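Local coordinates for uncharacterized protein (Exiguobacterium sibiricum, PDB 3B77) that is of unknown function but pairs a bacterial pleckstrin-homology domain with a long helical extension that probably serves in oligomerisation, at residues 112-117 / 185-190; 119-124 / 181-186; 6-11 / 33-38; 26-31 / 45-50; 73-78 / 91-96. All coordinates share one frame; numbering follows the deposited sequence.

Interaction 1: residues 112-117 / 185-190; sequences KDLYKA and SFYEKY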
# COMPACT_ATOMS: atom_id res chain seq x y z
N LYS A 112 40.54 38.34 31.13
CA LYS A 112 40.81 37.90 29.78
C LYS A 112 41.10 36.41 29.80
O LYS A 112 40.79 35.73 28.84
CB LYS A 112 41.99 38.67 29.12
CG LYS A 112 43.34 37.89 29.13
CD LYS A 112 44.52 38.68 28.55
CE LYS A 112 45.81 37.79 28.44
NZ LYS A 112 46.13 36.99 29.69
N ASP A 113 41.70 35.88 30.86
CA ASP A 113 41.93 34.44 30.93
C ASP A 113 40.61 33.66 31.09
O ASP A 113 40.49 32.56 30.60
CB ASP A 113 42.89 34.07 32.08
CG ASP A 113 44.32 34.54 31.83
OD1 ASP A 113 44.66 34.92 30.67
OD2 ASP A 113 45.11 34.51 32.83
N LEU A 114 39.66 34.23 31.82
CA LEU A 114 38.36 33.61 31.96
C LEU A 114 37.62 33.61 30.61
O LEU A 114 37.03 32.61 30.21
CB LEU A 114 37.53 34.35 33.00
CG LEU A 114 36.14 33.77 33.35
CD1 LEU A 114 36.25 32.37 33.90
CD2 LEU A 114 35.44 34.67 34.34
N TYR A 115 37.68 34.73 29.92
CA TYR A 115 37.11 34.86 28.60
C TYR A 115 37.59 33.70 27.74
O TYR A 115 36.77 33.01 27.14
CB TYR A 115 37.51 36.19 27.97
CG TYR A 115 37.12 36.35 26.53
CD1 TYR A 115 35.79 36.37 26.15
CD2 TYR A 115 38.09 36.50 25.54
CE1 TYR A 115 35.43 36.54 24.83
CE2 TYR A 115 37.74 36.67 24.20
CZ TYR A 115 36.41 36.69 23.84
OH TYR A 115 36.04 36.85 22.51
N LYS A 116 38.90 33.47 27.70
CA LYS A 116 39.45 32.39 26.89
C LYS A 116 38.92 31.04 27.32
O LYS A 116 38.54 30.25 26.48
CB LYS A 116 40.98 32.38 26.93
CG LYS A 116 41.69 33.58 26.27
CD LYS A 116 43.22 33.34 26.30
CE LYS A 116 44.07 34.55 26.00
NZ LYS A 116 45.56 34.19 25.96
N ALA A 117 38.92 30.78 28.63
CA ALA A 117 38.45 29.49 29.19
C ALA A 117 37.01 29.17 28.80
O ALA A 117 36.72 28.09 28.28
CB ALA A 117 38.58 29.48 30.74
N SER A 185 40.48 21.08 33.15
CA SER A 185 41.66 21.22 32.31
C SER A 185 41.56 22.45 31.44
O SER A 185 42.58 23.02 31.05
CB SER A 185 41.87 19.97 31.46
OG SER A 185 40.70 19.63 30.74
N PHE A 186 40.35 22.88 31.14
CA PHE A 186 40.17 24.09 30.37
C PHE A 186 40.52 25.36 31.17
O PHE A 186 41.07 26.30 30.62
CB PHE A 186 38.74 24.18 29.83
CG PHE A 186 38.46 23.17 28.78
CD1 PHE A 186 38.22 21.86 29.11
CD2 PHE A 186 38.45 23.51 27.45
CE1 PHE A 186 37.98 20.93 28.13
CE2 PHE A 186 38.21 22.58 26.48
CZ PHE A 186 37.98 21.30 26.82
N TYR A 187 40.17 25.41 32.45
CA TYR A 187 40.58 26.52 33.30
C TYR A 187 42.07 26.40 33.61
O TYR A 187 42.79 27.38 33.66
CB TYR A 187 39.80 26.53 34.59
CG TYR A 187 38.35 26.89 34.44
CD1 TYR A 187 37.97 28.18 34.13
CD2 TYR A 187 37.35 25.95 34.60
CE1 TYR A 187 36.66 28.54 33.98
CE2 TYR A 187 36.01 26.30 34.46
CZ TYR A 187 35.67 27.60 34.14
OH TYR A 187 34.34 27.99 33.96
N GLU A 188 42.53 25.18 33.83
CA GLU A 188 43.94 24.91 34.11
C GLU A 188 44.81 25.44 32.99
O GLU A 188 45.85 26.02 33.24
CB GLU A 188 44.15 23.40 34.27
CG GLU A 188 45.13 22.99 35.37
CD GLU A 188 44.71 21.67 36.07
OE1 GLU A 188 43.95 20.85 35.47
OE2 GLU A 188 45.12 21.48 37.23
N LYS A 189 44.37 25.26 31.75
CA LYS A 189 45.14 25.65 30.57
C LYS A 189 45.30 27.15 30.40
O LYS A 189 46.37 27.62 29.99
CB LYS A 189 44.46 25.08 29.33
CG LYS A 189 45.17 25.27 27.99
CD LYS A 189 44.25 24.77 26.90
CE LYS A 189 44.90 24.57 25.59
NZ LYS A 189 45.33 23.16 25.39
N TYR A 190 44.25 27.90 30.73
CA TYR A 190 44.23 29.35 30.52
C TYR A 190 44.42 30.21 31.76
O TYR A 190 44.78 31.38 31.63
CB TYR A 190 42.93 29.78 29.85
CG TYR A 190 42.75 29.24 28.45
CD1 TYR A 190 43.55 29.71 27.40
CD2 TYR A 190 41.79 28.27 28.17
CE1 TYR A 190 43.40 29.22 26.12
CE2 TYR A 190 41.64 27.77 26.91
CZ TYR A 190 42.45 28.26 25.87
OH TYR A 190 42.32 27.79 24.59

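Interaction 2: residues 119-124 / 181-186; sequences LAIAEK and KDFGSF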
# COMPACT_ATOMS: atom_id res chain seq x y z
N LEU A 119 35.20 30.47 26.40
CA LEU A 119 35.16 30.35 24.94
C LEU A 119 35.53 28.91 24.51
O LEU A 119 34.89 28.30 23.65
CB LEU A 119 36.15 31.37 24.38
CG LEU A 119 36.01 32.22 23.12
CD1 LEU A 119 34.68 32.95 23.00
CD2 LEU A 119 37.18 33.25 23.16
N ALA A 120 36.54 28.35 25.15
CA ALA A 120 37.00 27.01 24.89
C ALA A 120 35.97 25.98 25.35
O ALA A 120 35.72 24.99 24.66
CB ALA A 120 38.33 26.79 25.59
N ILE A 121 35.36 26.22 26.51
CA ILE A 121 34.30 25.32 27.02
C ILE A 121 33.11 25.32 26.07
O ILE A 121 32.64 24.27 25.67
CB ILE A 121 33.84 25.73 28.46
CG1 ILE A 121 34.99 25.58 29.47
CG2 ILE A 121 32.63 24.89 28.93
CD1 ILE A 121 34.66 26.15 30.84
N ALA A 122 32.62 26.51 25.71
CA ALA A 122 31.49 26.62 24.77
C ALA A 122 31.76 25.80 23.51
O ALA A 122 30.87 25.12 23.00
CB ALA A 122 31.22 28.08 24.41
N GLU A 123 32.97 25.89 22.99
CA GLU A 123 33.28 25.20 21.76
C GLU A 123 33.25 23.67 21.93
O GLU A 123 32.69 22.96 21.11
CB GLU A 123 34.61 25.66 21.15
CG GLU A 123 34.99 24.83 19.92
CD GLU A 123 36.00 25.48 18.98
OE1 GLU A 123 36.30 26.69 19.14
OE2 GLU A 123 36.47 24.76 18.06
N LYS A 124 33.86 23.18 22.99
CA LYS A 124 33.91 21.74 23.24
C LYS A 124 32.51 21.18 23.36
O LYS A 124 32.23 20.09 22.85
CB LYS A 124 34.66 21.48 24.54
CG LYS A 124 34.86 20.02 24.90
CD LYS A 124 35.89 19.37 24.02
CE LYS A 124 36.27 18.00 24.56
NZ LYS A 124 37.15 17.26 23.63
N LYS A 181 31.33 16.19 32.03
CA LYS A 181 30.99 16.88 33.27
C LYS A 181 32.07 17.87 33.71
O LYS A 181 31.75 18.97 34.17
CB LYS A 181 30.73 15.85 34.38
CG LYS A 181 29.32 15.30 34.32
CD LYS A 181 29.12 13.97 35.01
CE LYS A 181 27.61 13.76 35.34
NZ LYS A 181 26.65 14.38 34.32
N ASP A 182 33.31 17.46 33.51
CA ASP A 182 34.47 18.16 34.02
C ASP A 182 35.25 18.94 32.94
O ASP A 182 35.64 18.40 31.90
CB ASP A 182 35.38 17.11 34.68
CG ASP A 182 36.34 17.70 35.63
OD1 ASP A 182 36.78 18.85 35.44
OD2 ASP A 182 36.68 17.01 36.58
N PHE A 183 35.51 20.20 33.24
CA PHE A 183 36.19 21.12 32.36
C PHE A 183 37.30 21.81 33.13
O PHE A 183 37.67 22.96 32.83
CB PHE A 183 35.19 22.15 31.84
CG PHE A 183 34.23 21.61 30.80
CD1 PHE A 183 34.59 21.55 29.47
CD2 PHE A 183 32.96 21.17 31.17
CE1 PHE A 183 33.73 21.05 28.55
CE2 PHE A 183 32.08 20.69 30.22
CZ PHE A 183 32.47 20.63 28.91
N GLY A 184 37.84 21.13 34.14
CA GLY A 184 38.93 21.68 34.92
C GLY A 184 40.14 22.00 34.05
O GLY A 184 40.74 23.06 34.17
N SER A 185 40.48 21.08 33.15
CA SER A 185 41.66 21.22 32.31
C SER A 185 41.56 22.45 31.44
O SER A 185 42.58 23.02 31.05
CB SER A 185 41.87 19.97 31.46
OG SER A 185 40.70 19.63 30.74
N PHE A 186 40.35 22.88 31.14
CA PHE A 186 40.17 24.09 30.37
C PHE A 186 40.52 25.36 31.17
O PHE A 186 41.07 26.30 30.62
CB PHE A 186 38.74 24.18 29.83
CG PHE A 186 38.46 23.17 28.78
CD1 PHE A 186 38.22 21.86 29.11
CD2 PHE A 186 38.45 23.51 27.45
CE1 PHE A 186 37.98 20.93 28.13
CE2 PHE A 186 38.21 22.58 26.48
CZ PHE A 186 37.98 21.30 26.82

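Interaction 3: residues 6-11 / 33-38; sequences QVIHPD and LIKSKT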
# COMPACT_ATOMS: atom_id res chain seq x y z
N GLN A 6 35.46 42.08 41.93
CA GLN A 6 36.89 41.85 42.13
C GLN A 6 37.25 40.39 41.92
O GLN A 6 36.63 39.51 42.50
CB GLN A 6 37.32 42.24 43.56
CG GLN A 6 36.99 43.69 44.01
CD GLN A 6 37.80 44.74 43.29
OE1 GLN A 6 39.00 44.61 43.10
NE2 GLN A 6 37.14 45.82 42.90
N VAL A 7 38.26 40.14 41.11
CA VAL A 7 38.80 38.81 40.97
C VAL A 7 39.53 38.47 42.26
O VAL A 7 40.43 39.21 42.69
CB VAL A 7 39.78 38.72 39.79
CG1 VAL A 7 40.39 37.33 39.70
CG2 VAL A 7 39.07 39.09 38.48
N ILE A 8 39.12 37.38 42.90
CA ILE A 8 39.71 36.96 44.16
C ILE A 8 40.92 36.07 43.88
O ILE A 8 40.91 35.28 42.95
CB ILE A 8 38.69 36.19 45.01
CG1 ILE A 8 37.38 37.00 45.21
CG2 ILE A 8 39.30 35.77 46.32
CD1 ILE A 8 37.55 38.41 45.74
N HIS A 9 41.95 36.20 44.70
CA HIS A 9 43.15 35.39 44.59
C HIS A 9 42.85 34.01 45.20
O HIS A 9 42.13 33.92 46.18
CB HIS A 9 44.29 36.07 45.36
CG HIS A 9 45.63 35.46 45.13
ND1 HIS A 9 46.09 34.38 45.86
CD2 HIS A 9 46.62 35.78 44.27
CE1 HIS A 9 47.30 34.05 45.44
NE2 HIS A 9 47.65 34.89 44.48
N PRO A 10 43.38 32.93 44.60
CA PRO A 10 43.26 31.55 45.10
C PRO A 10 43.46 31.33 46.60
O PRO A 10 42.84 30.43 47.18
CB PRO A 10 44.35 30.82 44.34
CG PRO A 10 44.47 31.54 43.06
CD PRO A 10 44.09 32.97 43.32
N ASP A 11 44.34 32.11 47.22
CA ASP A 11 44.59 32.00 48.66
C ASP A 11 43.37 32.34 49.50
O ASP A 11 43.25 31.86 50.63
CB ASP A 11 45.72 32.93 49.10
CG ASP A 11 47.03 32.61 48.44
OD1 ASP A 11 47.12 31.58 47.74
OD2 ASP A 11 47.97 33.41 48.62
N LEU A 33 37.01 33.16 40.86
CA LEU A 33 35.98 33.74 41.70
C LEU A 33 36.00 35.24 41.51
O LEU A 33 37.08 35.86 41.45
CB LEU A 33 36.18 33.34 43.16
CG LEU A 33 35.20 33.78 44.25
CD1 LEU A 33 33.77 33.39 44.01
CD2 LEU A 33 35.64 33.17 45.54
N ILE A 34 34.81 35.81 41.34
CA ILE A 34 34.61 37.23 41.20
C ILE A 34 33.61 37.57 42.28
O ILE A 34 32.52 36.98 42.36
CB ILE A 34 34.00 37.60 39.84
CG1 ILE A 34 34.99 37.28 38.71
CG2 ILE A 34 33.58 39.08 39.84
CD1 ILE A 34 34.40 37.39 37.32
N LYS A 35 34.01 38.49 43.15
CA LYS A 35 33.16 38.91 44.24
C LYS A 35 32.83 40.39 44.07
O LYS A 35 33.70 41.21 43.85
CB LYS A 35 33.83 38.64 45.60
CG LYS A 35 32.84 38.65 46.79
CD LYS A 35 33.55 38.60 48.16
CE LYS A 35 34.28 37.26 48.42
NZ LYS A 35 35.08 37.29 49.70
N SER A 36 31.55 40.68 44.12
CA SER A 36 31.03 42.02 44.15
C SER A 36 30.30 42.24 45.49
O SER A 36 30.17 41.33 46.33
CB SER A 36 30.10 42.24 42.95
OG SER A 36 28.82 42.75 43.32
N LYS A 37 29.85 43.46 45.68
CA LYS A 37 29.10 43.85 46.87
C LYS A 37 27.81 43.06 46.98
O LYS A 37 27.38 42.74 48.09
CB LYS A 37 28.79 45.35 46.78
CG LYS A 37 27.90 45.95 47.87
CD LYS A 37 27.72 47.46 47.67
CE LYS A 37 29.04 48.25 47.84
NZ LYS A 37 28.87 49.74 47.90
N THR A 38 27.21 42.74 45.84
CA THR A 38 25.91 42.08 45.78
C THR A 38 25.94 40.62 45.29
O THR A 38 25.04 39.84 45.60
CB THR A 38 24.93 42.90 44.88
OG1 THR A 38 25.58 43.30 43.67
CG2 THR A 38 24.46 44.15 45.60
O HOH W 1 40.24 33.84 40.60

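Interaction 4: residues 26-31 / 45-50; sequences DGEKIY and NLALVH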
# COMPACT_ATOMS: atom_id res chain seq x y z
N ASP A 26 32.94 15.81 46.22
CA ASP A 26 33.07 15.23 44.88
C ASP A 26 34.26 15.76 44.10
O ASP A 26 34.31 15.60 42.88
CB ASP A 26 31.81 15.47 44.06
CG ASP A 26 30.57 15.00 44.77
OD1 ASP A 26 30.16 15.67 45.74
OD2 ASP A 26 30.02 13.96 44.36
N GLY A 27 35.23 16.35 44.81
CA GLY A 27 36.45 16.85 44.19
C GLY A 27 36.27 18.12 43.36
O GLY A 27 37.11 18.44 42.50
N GLU A 28 35.19 18.84 43.61
CA GLU A 28 34.94 20.08 42.92
C GLU A 28 35.90 21.15 43.44
O GLU A 28 36.06 21.35 44.65
CB GLU A 28 33.49 20.52 43.09
CG GLU A 28 33.14 21.68 42.18
CD GLU A 28 31.75 22.17 42.38
OE1 GLU A 28 31.22 21.96 43.48
OE2 GLU A 28 31.20 22.82 41.46
N LYS A 29 36.53 21.86 42.51
CA LYS A 29 37.59 22.78 42.82
C LYS A 29 37.31 24.15 42.15
O LYS A 29 36.86 24.20 41.02
CB LYS A 29 38.90 22.14 42.34
CG LYS A 29 40.10 23.06 42.22
CD LYS A 29 41.40 22.28 42.00
CE LYS A 29 42.51 23.22 41.53
NZ LYS A 29 42.50 24.46 42.31
N ILE A 30 37.53 25.24 42.88
CA ILE A 30 37.27 26.60 42.37
C ILE A 30 38.44 27.07 41.54
O ILE A 30 39.57 27.02 42.00
CB ILE A 30 37.09 27.63 43.49
CG1 ILE A 30 35.99 27.23 44.46
CG2 ILE A 30 36.74 28.97 42.89
CD1 ILE A 30 35.85 28.14 45.68
N TYR A 31 38.17 27.51 40.32
CA TYR A 31 39.21 28.01 39.40
C TYR A 31 39.14 29.51 39.18
O TYR A 31 40.10 30.10 38.71
CB TYR A 31 39.12 27.29 38.06
CG TYR A 31 39.69 25.90 38.09
CD1 TYR A 31 38.90 24.82 38.43
CD2 TYR A 31 41.03 25.66 37.78
CE1 TYR A 31 39.40 23.55 38.46
CE2 TYR A 31 41.55 24.38 37.81
CZ TYR A 31 40.71 23.33 38.15
OH TYR A 31 41.16 22.03 38.20
N ASN A 45 35.35 23.39 38.23
CA ASN A 45 35.51 22.40 37.18
C ASN A 45 34.19 21.78 36.74
O ASN A 45 34.07 21.33 35.62
CB ASN A 45 36.49 21.30 37.58
CG ASN A 45 36.11 20.63 38.86
OD1 ASN A 45 35.68 21.28 39.80
ND2 ASN A 45 36.28 19.34 38.92
N LEU A 46 33.20 21.79 37.62
CA LEU A 46 31.92 21.18 37.33
C LEU A 46 30.79 22.15 37.03
O LEU A 46 29.84 21.76 36.33
CB LEU A 46 31.48 20.31 38.50
CG LEU A 46 32.46 19.27 39.01
CD1 LEU A 46 31.95 18.73 40.36
CD2 LEU A 46 32.78 18.12 38.01
N ALA A 47 30.84 23.37 37.56
CA ALA A 47 29.69 24.28 37.49
C ALA A 47 30.02 25.74 37.76
O ALA A 47 31.14 26.06 38.21
CB ALA A 47 28.62 23.86 38.49
N LEU A 48 29.03 26.59 37.45
CA LEU A 48 28.97 27.99 37.90
C LEU A 48 28.05 28.03 39.17
O LEU A 48 26.85 27.71 39.14
CB LEU A 48 28.43 28.95 36.82
CG LEU A 48 28.08 30.38 37.29
CD1 LEU A 48 29.30 31.14 37.84
CD2 LEU A 48 27.36 31.18 36.18
N VAL A 49 28.66 28.42 40.29
CA VAL A 49 27.95 28.59 41.55
C VAL A 49 27.84 30.09 41.70
O VAL A 49 28.82 30.79 41.63
CB VAL A 49 28.71 27.91 42.70
CG1 VAL A 49 28.04 28.18 44.03
CG2 VAL A 49 28.83 26.42 42.44
N HIS A 50 26.61 30.57 41.82
CA HIS A 50 26.32 31.99 41.86
C HIS A 50 25.42 32.29 43.05
O HIS A 50 24.32 31.73 43.17
CB HIS A 50 25.63 32.40 40.57
CG HIS A 50 25.10 33.80 40.59
ND1 HIS A 50 23.90 34.14 40.00
CD2 HIS A 50 25.60 34.94 41.12
CE1 HIS A 50 23.69 35.43 40.16
NE2 HIS A 50 24.70 35.94 40.84

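Interaction 5: residues 73-78 / 91-96; sequences IRHVMF and KFEIGG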
# COMPACT_ATOMS: atom_id res chain seq x y z
N ILE A 73 27.40 26.51 27.96
CA ILE A 73 27.92 27.87 27.82
C ILE A 73 27.92 28.24 26.37
O ILE A 73 28.32 27.44 25.53
CB ILE A 73 29.34 28.00 28.42
CG1 ILE A 73 29.28 27.72 29.93
CG2 ILE A 73 29.92 29.36 28.17
CD1 ILE A 73 30.59 27.69 30.59
N ARG A 74 27.40 29.43 26.07
CA ARG A 74 27.25 29.90 24.71
C ARG A 74 27.37 31.42 24.70
O ARG A 74 27.16 32.08 25.71
CB ARG A 74 25.87 29.55 24.18
CG ARG A 74 25.56 28.10 24.08
CD ARG A 74 24.14 27.90 23.55
NE ARG A 74 23.77 26.47 23.48
CZ ARG A 74 23.09 25.78 24.41
NH1 ARG A 74 22.63 26.35 25.54
NH2 ARG A 74 22.86 24.48 24.20
N HIS A 75 27.70 31.95 23.52
CA HIS A 75 27.76 33.37 23.29
C HIS A 75 28.66 34.11 24.25
O HIS A 75 28.27 35.13 24.82
CB HIS A 75 26.35 33.96 23.29
CG HIS A 75 25.42 33.25 22.37
ND1 HIS A 75 25.55 33.32 21.00
CD2 HIS A 75 24.35 32.46 22.61
CE1 HIS A 75 24.61 32.59 20.43
NE2 HIS A 75 23.87 32.05 21.39
N VAL A 76 29.88 33.59 24.39
CA VAL A 76 30.88 34.19 25.25
C VAL A 76 31.40 35.48 24.61
O VAL A 76 31.94 35.46 23.50
CB VAL A 76 32.03 33.22 25.53
CG1 VAL A 76 33.09 33.88 26.41
CG2 VAL A 76 31.47 31.96 26.20
N MSE A 77 31.21 36.60 25.32
CA MSE A 77 31.64 37.93 24.89
C MSE A 77 32.56 38.64 25.90
O MSE A 77 32.60 38.31 27.08
CB MSE A 77 30.42 38.83 24.70
CG MSE A 77 29.38 38.32 23.75
SE MSE A 77 29.99 38.40 21.87
CE MSE A 77 28.27 37.41 21.00
N PHE A 78 33.26 39.65 25.41
CA PHE A 78 34.12 40.47 26.26
C PHE A 78 34.10 41.90 25.80
O PHE A 78 33.93 42.18 24.62
CB PHE A 78 35.55 39.94 26.28
CG PHE A 78 36.40 40.58 27.31
CD1 PHE A 78 36.03 40.53 28.64
CD2 PHE A 78 37.56 41.24 26.98
CE1 PHE A 78 36.79 41.14 29.59
CE2 PHE A 78 38.33 41.84 27.94
CZ PHE A 78 37.95 41.78 29.24
N LYS A 91 30.53 38.54 29.29
CA LYS A 91 29.19 38.05 29.10
C LYS A 91 29.20 36.62 28.59
O LYS A 91 30.16 36.16 27.97
CB LYS A 91 28.43 38.89 28.08
CG LYS A 91 28.29 40.37 28.38
CD LYS A 91 27.77 41.14 27.13
CE LYS A 91 26.37 40.64 26.65
NZ LYS A 91 25.85 41.32 25.41
N PHE A 92 28.10 35.92 28.87
CA PHE A 92 27.84 34.58 28.37
C PHE A 92 26.43 34.17 28.75
O PHE A 92 25.74 34.88 29.49
CB PHE A 92 28.84 33.55 28.90
CG PHE A 92 28.91 33.48 30.39
CD1 PHE A 92 29.77 34.32 31.09
CD2 PHE A 92 28.12 32.59 31.09
CE1 PHE A 92 29.82 34.25 32.45
CE2 PHE A 92 28.17 32.51 32.45
CZ PHE A 92 29.01 33.34 33.14
N GLU A 93 26.02 33.05 28.20
CA GLU A 93 24.74 32.45 28.50
C GLU A 93 25.01 31.03 28.94
O GLU A 93 25.74 30.29 28.29
CB GLU A 93 23.85 32.47 27.26
CG GLU A 93 23.52 33.90 26.78
CD GLU A 93 22.57 33.96 25.59
OE1 GLU A 93 22.02 32.89 25.19
OE2 GLU A 93 22.38 35.09 25.07
N ILE A 94 24.43 30.67 30.08
CA ILE A 94 24.62 29.35 30.67
C ILE A 94 23.22 28.74 30.82
O ILE A 94 22.35 29.31 31.48
CB ILE A 94 25.43 29.43 31.97
CG1 ILE A 94 25.66 28.04 32.52
CG2 ILE A 94 24.76 30.35 32.99
CD1 ILE A 94 26.74 28.02 33.55
N GLY A 95 23.01 27.60 30.17
CA GLY A 95 21.64 27.14 29.92
C GLY A 95 21.19 28.22 28.97
O GLY A 95 21.89 28.49 27.99
N GLY A 96 20.08 28.89 29.26
CA GLY A 96 19.66 30.03 28.44
C GLY A 96 19.78 31.35 29.17
O GLY A 96 19.41 32.39 28.62
O HOH W 2 23.07 29.66 26.20

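Interaction 1: residues 112-117 / 185-190
Lys116 sets its CB over one face of the Tyr190 ring. This is a CH-pi contact, with Lys116 CB 4.0 Å from the ring centroid and displaced toward the rim. Lys116 CD also reaches Tyr190 CD1 and CE1, and the two side chains cross at about a right angle; CB of Lys189 lies over the opposite face.

The apolar packing centres on Ala117. Its CB is 3.7 Å from Tyr187 CD1, and its CA comes equally near to Tyr190 CD2. Leu114 has CG anti to the backbone N (chi1 -176°), and its CD1 meets the edge of the Tyr187 ring, 3.9 Å from CE1, with the two side chains side by side.

Polar groups add no hydrogen bond across the contact. Asp113 CG sits 3.2 Å from the carbonyl O of Tyr190, while Asp113 OD1 forms a salt bridge of 2.7 Å with Lys112 NZ. An alanine in place of Tyr190 would probably open a gap beside Ala117 and leave Lys116 CB without the ring face it packs on.

The helix axes approach to 8.9 Å at 141°, roughly antiparallel, so the C-terminal helix folds back on helix 108-146. Tyr187 OH is hydrogen-bonded to Tyr68 OH, and Leu114 and Tyr187 both touch Phe43 of strand 39-44, which joins the helix pair to the five-stranded sheet of the PH domain.

Interaction 2: residues 119-124 / 181-186
Phe183 and Phe186 both hold CG anti to the carbonyl carbon (chi1 -74° and -69°), and both side chains start out toward helix 108-146. Lys124 sets CG anti to the backbone N, where it comes close to both rings; the bend at chi2 places CD, which also lies near Phe186 CZ.

Ile121 meets both phenylalanines. Its CG2 stands over the middle of the Phe183 ring, a CH-pi contact of 4.0 Å to the centroid and only 12° off the normal. The other branch, CG1, lies 4.0 Å from Phe186 CB. Ala120 CB meets the Phe186 ring in its plane, 3.8 Å from CD2. Lys124 CG lies 3.9 Å from Phe186 CZ, and it also approaches the edge of the Phe183 ring at CE1, while the end of the lysine leads away from the contact. The two rings also meet each other.

Phe183 occupies the N-cap position of helix 184-191. Just ahead of it, Asp182 OD1 accepts from Gly184 N at 2.8 Å, an Asx turn that shapes the start of the helix. Phe183 also shares a backbone hydrogen bond with Asn45.

No hydrogen bond crosses between the two segments: the closest contacts are carbon to carbon, so shape and burial of apolar surface hold the helix start here, while the Asx turn beside it supplies a polar bond.

Interaction 3: residues 6-11 / 33-38
Ile8 spreads its side chain over the neighbouring strand, with CD1 3.7 Å from Lys35 CB and CG1 4.0 Å from Leu33 CG. The contact is an antiparallel pairing at the edge of the five-stranded sheet of the PH domain, where strand 6-7 is outermost within the chain and lies against strand 30-35. Ile8 keeps CG1 anti to the carbonyl carbon (chi1 -54°), and CG1 comes near both Leu33 and Lys35.

The backbones are joined by three nearly straight hydrogen bonds. Gln6 and Lys35 form a hydrogen-bonded pair, Gln6 N donating to Lys35 O at 2.7 Å and Lys35 N returning to Gln6 O at 2.9 Å. Beyond the non-hydrogen-bonded pair of Val7 and Ile34, Ile8 N donates to Leu33 O at 2.9 Å. Between these bonds, CA-H...O contacts run from Ile34 CA to Gln6 O and from Val7 CA to Leu33 O.

The two faces of the pairing differ. Val7 and Ile34 share one face, with Val7 CG2 4.5 Å from Ile34 CG1, and both rest on Val103 of strand 97-104, as side chains do between the two sheets of a PH domain. Gln6 and Lys35 take the other face and are partly exposed. Farther along, Ser36 OG accepts from Thr38 N at 3.0 Å in an ST turn.

Next to the Ile8-Leu33 bond, a water donates to Ile8 O at 2.8 Å and accepts a weak bond from Leu33 N.

Interaction 4: residues 26-31 / 45-50
Asn45 reaches over to the backbone of Lys29, its OD1 accepting from Lys29 N at 2.9 Å. The bond is nearly straight at 172°, though the donor stands above the plane of the amide. Asn45 CG lies between its own backbone N and carbonyl carbon (chi1 55°), the crowded position, on the way to that N-H. A longer return bond runs from Asn45 N to Lys29 O at 3.3 Å.

The tight part of the contact lies around this pair. Glu28 passes beside the turn with CB 3.6 Å from Leu46 CD1 and CG 3.5 Å from Asn45 OD1. Glu28 is buried, and its carboxylate is held from outside the two segments: OE2 makes a salt bridge with Arg65 and a hydrogen bond with Thr44, and OE1 accepts from Leu23 N. Tyr31 CE1 adds a contact of 3.8 Å with Asn45 CB.

The other side is looser and open to solvent. Gly27 only skirts the contact, the Lys29 chain leads away, and Asp26 turns to Tyr190 of a third subunit, whose hydroxyl bonds to its OD1.

An alanine in place of Asn45 would probably leave Lys29 N without its acceptor and Asp182 OD2 without the weak bond it receives from ND2.

The chemistry is that of one residue meeting both polar groups of another's backbone. Asn45 gives Lys29 a side-chain acceptor, OD1, and a backbone donor, N, fixing the approach to strand 30-35 against the turn between strands 39-44 and 47-52, and the nearby arginine would favour a charged Glu28.

Interaction 5: residues 73-78 / 91-96
His75 turns CD2 toward the carboxylate of Glu93, 3.5 Å from OE1, with ring and carboxylate planes 55° apart. The histidine stands at a beta bulge in an antiparallel hairpin: Arg74 pairs with Glu93 and Met77 with Lys91, so His75 and Val76 together face Phe92. The backbone of His75 has a positive phi of 55°, at the point where the bulge shifts the register by one residue.

On the apolar face, Val76 CG2 approaches Phe92 CB at 4.1 Å, and the two side chains cross obliquely. Phe92 places CG between its backbone N and carbonyl carbon (chi1 56°), and the end of the ring leads away from strand 73-79. Ile73 and Ile94 lie on the same face, where Ile73 CG1 and Ile94 CD1 are 4.4 Å apart.

The other face carries Arg74, Glu93, Met77 and Lys91 and is more exposed. Met77, a selenomethionine, meets Lys91 CB to CB at 3.9 Å before both chains turn away. Arg74, extended from CG to NE, turns the edge of its guanidinium to Gly95 O, 3.3 Å from NH1.

Two bonds hold each hydrogen-bonded pair. Arg74 N donates to Glu93 O at 2.9 Å and Glu93 N to Arg74 O, while Met77 N donates to Lys91 O at 2.9 Å and Lys91 N to Met77 O.

Strand 97-104 continues the sheet beyond strand 87-94. Ile73 and Val76 lean on helix 108-146 at Leu118 and Leu119, and Phe92 and Ile94 touch Leu48 of strand 47-52. Phe78 extends the sheet by pairing with a strand of a second subunit.

How the interactions relate
From the N terminus, interaction 3 closes the first loop by bringing strand 6-7 onto strand 30-35. Interaction 4 crosses it, since its first segment lies inside that loop and its second beyond it. Interaction 5 follows in series as a local hairpin in the other sheet, where Ile94 and Phe92 meet Leu48 of interaction 4. Interactions 1 and 2 close the longest loop, the helical excursion between helix 108-146 and the C-terminal helix; interaction 2 lies inside the span of interaction 1 and shares Ser185 and Phe186 with it. Phe183 N probably hydrogen-bonds Asn45 O, tying interaction 2 to interaction 4, and Tyr115 packs on Val76 and Phe78 of interaction 5.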